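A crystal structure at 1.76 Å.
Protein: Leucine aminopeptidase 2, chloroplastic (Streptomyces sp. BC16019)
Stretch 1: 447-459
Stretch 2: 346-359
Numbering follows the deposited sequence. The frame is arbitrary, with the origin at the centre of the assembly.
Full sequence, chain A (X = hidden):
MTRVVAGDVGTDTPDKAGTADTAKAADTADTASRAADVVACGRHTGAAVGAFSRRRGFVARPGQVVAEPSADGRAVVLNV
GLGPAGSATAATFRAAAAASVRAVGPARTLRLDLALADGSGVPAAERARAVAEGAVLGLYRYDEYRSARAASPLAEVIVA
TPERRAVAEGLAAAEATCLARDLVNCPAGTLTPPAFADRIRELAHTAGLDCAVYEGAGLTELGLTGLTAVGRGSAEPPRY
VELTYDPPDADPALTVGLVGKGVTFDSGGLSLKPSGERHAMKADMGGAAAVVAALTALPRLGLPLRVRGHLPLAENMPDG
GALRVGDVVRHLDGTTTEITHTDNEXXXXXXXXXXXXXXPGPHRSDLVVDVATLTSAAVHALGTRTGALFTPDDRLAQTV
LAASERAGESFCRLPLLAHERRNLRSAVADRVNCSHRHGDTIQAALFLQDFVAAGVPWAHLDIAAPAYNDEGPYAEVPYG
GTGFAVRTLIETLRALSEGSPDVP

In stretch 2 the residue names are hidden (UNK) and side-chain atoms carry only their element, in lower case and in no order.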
# COMPACT_ATOMS: atom_id res chain seq x y z
N PHE A 447 12.67 -25.71 9.35
CA PHE A 447 13.27 -25.95 8.04
C PHE A 447 14.73 -26.38 8.20
O PHE A 447 15.14 -27.42 7.64
CB PHE A 447 13.12 -24.67 7.18
CG PHE A 447 13.66 -24.77 5.79
CD1 PHE A 447 15.04 -24.76 5.54
CD2 PHE A 447 12.79 -24.80 4.70
CE1 PHE A 447 15.54 -24.83 4.24
CE2 PHE A 447 13.29 -24.85 3.40
CZ PHE A 447 14.66 -24.88 3.17
N LEU A 448 15.51 -25.60 8.94
CA LEU A 448 16.93 -25.91 9.16
C LEU A 448 17.12 -27.23 9.90
O LEU A 448 18.04 -28.00 9.60
CB LEU A 448 17.63 -24.80 9.94
CG LEU A 448 17.71 -23.42 9.29
CD1 LEU A 448 18.37 -22.45 10.27
CD2 LEU A 448 18.47 -23.44 7.98
N GLN A 449 16.25 -27.49 10.88
CA GLN A 449 16.33 -28.71 11.67
C GLN A 449 16.34 -29.98 10.80
O GLN A 449 17.04 -30.93 11.13
CB GLN A 449 15.19 -28.78 12.69
CG GLN A 449 15.32 -29.92 13.69
CD GLN A 449 14.22 -29.90 14.74
OE1 GLN A 449 13.13 -29.39 14.50
NE2 GLN A 449 14.50 -30.48 15.90
N ASP A 450 15.57 -29.96 9.70
CA ASP A 450 15.47 -31.09 8.75
C ASP A 450 16.85 -31.54 8.22
O ASP A 450 17.03 -32.70 7.83
CB ASP A 450 14.66 -30.70 7.48
CG ASP A 450 13.16 -30.47 7.70
OD1 ASP A 450 12.56 -30.81 8.75
OD2 ASP A 450 12.55 -29.91 6.75
N PHE A 451 17.80 -30.62 8.16
CA PHE A 451 19.09 -30.89 7.51
C PHE A 451 20.20 -31.30 8.47
O PHE A 451 21.30 -31.61 8.03
CB PHE A 451 19.49 -29.67 6.69
CG PHE A 451 18.52 -29.37 5.60
CD1 PHE A 451 18.58 -30.07 4.40
CD2 PHE A 451 17.51 -28.43 5.78
CE1 PHE A 451 17.67 -29.81 3.38
CE2 PHE A 451 16.58 -28.18 4.77
CZ PHE A 451 16.67 -28.86 3.57
N VAL A 452 19.92 -31.31 9.77
CA VAL A 452 20.92 -31.69 10.76
C VAL A 452 20.78 -33.19 10.96
O VAL A 452 19.70 -33.68 11.31
CB VAL A 452 20.72 -30.95 12.10
CG1 VAL A 452 21.81 -31.33 13.09
CG2 VAL A 452 20.74 -29.45 11.87
N ALA A 453 21.87 -33.91 10.74
CA ALA A 453 21.86 -35.37 10.81
C ALA A 453 21.35 -35.88 12.14
O ALA A 453 21.61 -35.30 13.19
CB ALA A 453 23.24 -35.94 10.53
N ALA A 454 20.61 -36.99 12.08
CA ALA A 454 20.00 -37.62 13.25
C ALA A 454 21.00 -37.81 14.37
O ALA A 454 22.12 -38.26 14.13
CB ALA A 454 19.41 -38.98 12.85
N GLY A 455 20.62 -37.42 15.58
CA GLY A 455 21.47 -37.63 16.75
C GLY A 455 22.51 -36.56 17.07
O GLY A 455 23.17 -36.67 18.10
N VAL A 456 22.66 -35.54 16.22
CA VAL A 456 23.67 -34.49 16.43
C VAL A 456 23.02 -33.31 17.16
O VAL A 456 22.07 -32.72 16.63
CB VAL A 456 24.28 -34.01 15.09
CG1 VAL A 456 25.29 -32.90 15.33
CG2 VAL A 456 24.93 -35.18 14.35
N PRO A 457 23.52 -32.95 18.37
CA PRO A 457 22.99 -31.77 19.06
C PRO A 457 23.20 -30.50 18.25
O PRO A 457 24.26 -30.33 17.63
CB PRO A 457 23.79 -31.72 20.37
CG PRO A 457 24.25 -33.11 20.59
CD PRO A 457 24.44 -33.72 19.23
N TRP A 458 22.20 -29.64 18.25
CA TRP A 458 22.20 -28.47 17.38
C TRP A 458 21.47 -27.30 18.02
O TRP A 458 20.48 -27.49 18.72
CB TRP A 458 21.55 -28.85 16.04
CG TRP A 458 21.04 -27.72 15.18
CD1 TRP A 458 21.78 -26.90 14.35
CD2 TRP A 458 19.68 -27.32 15.03
NE1 TRP A 458 20.94 -26.00 13.72
CE2 TRP A 458 19.65 -26.25 14.11
CE3 TRP A 458 18.47 -27.76 15.60
CZ2 TRP A 458 18.46 -25.62 13.75
CZ3 TRP A 458 17.28 -27.12 15.23
CH2 TRP A 458 17.29 -26.06 14.33
N ALA A 459 22.00 -26.11 17.78
CA ALA A 459 21.33 -24.86 18.13
C ALA A 459 21.40 -23.89 16.96
O ALA A 459 22.36 -23.89 16.18
CB ALA A 459 21.96 -24.23 19.38
N UNK A 346 18.24 -17.36 2.73
CA UNK A 346 19.19 -17.78 3.76
C UNK A 346 19.04 -19.23 4.18
O UNK A 346 20.03 -19.97 4.27
N UNK A 347 17.80 -19.66 4.43
CA UNK A 347 17.58 -21.03 4.88
C UNK A 347 17.97 -22.05 3.80
O UNK A 347 18.47 -23.13 4.10
n UNK A 347 11.39 -19.85 6.29
c UNK A 347 16.14 -21.23 5.36
n UNK A 347 12.55 -17.88 6.47
c UNK A 347 13.68 -21.01 4.92
c UNK A 347 15.05 -21.21 4.29
n UNK A 347 13.56 -19.66 5.45
c UNK A 347 12.50 -19.14 6.07
N UNK A 348 17.77 -21.67 2.54
CA UNK A 348 18.08 -22.51 1.38
C UNK A 348 19.61 -22.67 1.23
O UNK A 348 20.09 -23.76 0.94
c UNK A 348 17.85 -22.69 -1.16
c UNK A 348 17.43 -21.93 0.09
c UNK A 348 15.91 -21.93 0.23
N UNK A 349 20.35 -21.59 1.45
CA UNK A 349 21.81 -21.61 1.42
C UNK A 349 22.37 -22.47 2.59
O UNK A 349 23.28 -23.29 2.39
c UNK A 349 22.37 -20.17 1.49
c UNK A 349 23.87 -20.17 1.69
c UNK A 349 22.00 -19.38 0.23
N UNK A 350 21.85 -22.27 3.79
CA UNK A 350 22.32 -22.99 4.97
C UNK A 350 22.05 -24.50 4.92
O UNK A 350 22.83 -25.26 5.49
c UNK A 350 21.68 -22.41 6.23
c UNK A 350 21.17 -20.42 7.71
c UNK A 350 23.51 -20.94 7.02
c UNK A 350 22.07 -20.98 6.60
N UNK A 351 20.95 -24.91 4.28
CA UNK A 351 20.50 -26.31 4.29
C UNK A 351 21.61 -27.31 3.99
O UNK A 351 21.93 -28.18 4.80
c UNK A 351 19.36 -26.49 3.29
N UNK A 352 22.26 -27.14 2.84
CA UNK A 352 23.28 -28.12 2.42
C UNK A 352 24.53 -28.04 3.29
O UNK A 352 25.19 -29.05 3.51
o UNK A 352 21.90 -26.72 -0.17
o UNK A 352 21.98 -28.92 -0.33
c UNK A 352 22.45 -27.84 0.07
c UNK A 352 23.66 -27.90 0.96
N UNK A 353 24.83 -26.86 3.81
CA UNK A 353 25.98 -26.71 4.70
C UNK A 353 25.74 -27.45 6.02
O UNK A 353 26.64 -28.07 6.56
c UNK A 353 26.62 -24.55 3.59
c UNK A 353 26.34 -25.23 4.93
c UNK A 353 27.53 -25.10 5.87
N UNK A 354 24.51 -27.41 6.54
CA UNK A 354 24.16 -28.19 7.73
C UNK A 354 24.27 -29.70 7.50
O UNK A 354 24.71 -30.44 8.39
c UNK A 354 23.34 -26.42 10.24
c UNK A 354 22.64 -26.46 8.89
c UNK A 354 21.17 -26.08 9.05
c UNK A 354 22.76 -27.83 8.24
N UNK A 355 23.92 -30.15 6.29
CA UNK A 355 24.11 -31.57 5.92
C UNK A 355 25.61 -31.89 5.99
O UNK A 355 26.02 -32.84 6.66
c UNK A 355 22.02 -31.67 4.46
c UNK A 355 23.54 -31.91 4.52
c UNK A 355 23.85 -33.35 4.13
N UNK A 356 26.41 -31.08 5.32
CA UNK A 356 27.85 -31.29 5.28
C UNK A 356 28.47 -31.24 6.68
O UNK A 356 29.30 -32.09 7.03
c UNK A 356 28.52 -30.26 4.35
n UNK A 356 32.39 -31.26 1.91
c UNK A 356 30.66 -29.41 3.30
c UNK A 356 30.02 -30.47 4.17
c UNK A 356 32.89 -30.34 2.73
n UNK A 356 32.12 -29.47 3.38
n UNK A 356 34.22 -30.29 2.91
N UNK A 357 28.07 -30.25 7.47
CA UNK A 357 28.64 -30.05 8.81
C UNK A 357 28.30 -31.15 9.81
O UNK A 357 29.08 -31.39 10.74
c UNK A 357 28.25 -28.70 9.38
N UNK A 358 27.14 -31.81 9.65
CA UNK A 358 26.68 -32.82 10.60
C UNK A 358 26.84 -34.26 10.10
O UNK A 358 26.40 -35.20 10.78
o UNK A 358 24.38 -32.71 9.81
c UNK A 358 25.22 -32.54 10.95
N UNK A 359 27.49 -34.43 8.95
CA UNK A 359 27.59 -35.74 8.28
C UNK A 359 28.41 -36.73 9.11
O UNK A 359 29.35 -36.32 9.80
c UNK A 359 28.21 -35.60 6.87
n UNK A 359 31.62 -34.50 5.50
c UNK A 359 29.71 -35.30 6.84
c UNK A 359 30.20 -34.88 5.46
n UNK A 359 31.97 -34.56 3.20
n UNK A 359 33.69 -34.00 4.62
c UNK A 359 32.42 -34.36 4.44

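Position 346 has no side-chain atoms and no contact with stretch 1. It is Gly346.

Position 347 carries three carbons, a nitrogen, then a carbon with two more nitrogens: a guanidinium. Its second side-chain carbon lies over one face of the Phe447 ring, 3.7 Å from the centroid. This is Arg347, and that carbon is CG. The backbone O of Arg347 is 3.4 Å from Phe447 CE1.

Position 348 has one carbon carrying two others. CA-to-CB points away, yet one methyl is 4.3 Å from Phe447 CZ. It is Val348. Position 349 has the same forked three carbons but is out of reach. It is Val349.

Position 350 has four carbons, forked at the second. Its CB is 3.8 Å from Leu448 CD2. It is Leu350.

Position 351 has a single carbon. That CB sits over one face of the Phe451 ring, 3.4 Å from the centroid and 6° off the normal. It is Ala351. The backbone O of Ala351 is 3.4 Å from Phe451 CB.

Position 352 has two carbons, the second carrying two oxygens. CA-to-CB points away. It is Asp352, with both oxygens hydrogen-bonded elsewhere in the structure. Position 353 has three carbons, forked at the first. CA-to-CB again points away. It is Val353.

Position 354 has four carbons, forked at the second. The methyls reach Leu448, Val452 and Trp458. It is Leu354. Leu354 CD1 is 3.7 Å from Leu448 O, and Leu354 CD2 is 4.2 Å from Trp458 NE1.

Position 355 has one carbon carrying two. One methyl meets the Phe451 ring at its edge, 3.8 Å from Phe451 CD1. It is Val355.

Position 356 has three carbons, a nitrogen, then a carbon with two more nitrogens. CA-to-CB points away. It is Arg356. Position 357 has one carbon, out of reach. It is Ala357.

Position 358 has one carbon, then one oxygen. The oxygen is 2.9 Å from Ala453 N. It is Ser358. Position 359 has three carbons, a nitrogen, then a carbon with two more nitrogens. CA-to-CB points away. It is Arg359.

The contact is mainly apolar and buries 635 Å². Helical spacing brings 347, 351, 354 and 358 to stretch 1. Phe447 and Phe451 offer ring faces to Arg347 CG and Ala351 CB, while Leu354 packs against Leu448. One hydrogen bond joins the stretches: Ala453 N donates to Ser358 OG at an angle of 170°. The same hydroxyl donates to the backbone, with Ser358 OG 2.7 Å from Leu354 O. It thus links the loop after Phe451 to the helix backbone.

Stretch 2 346-359: GRVVLADVLVRASR
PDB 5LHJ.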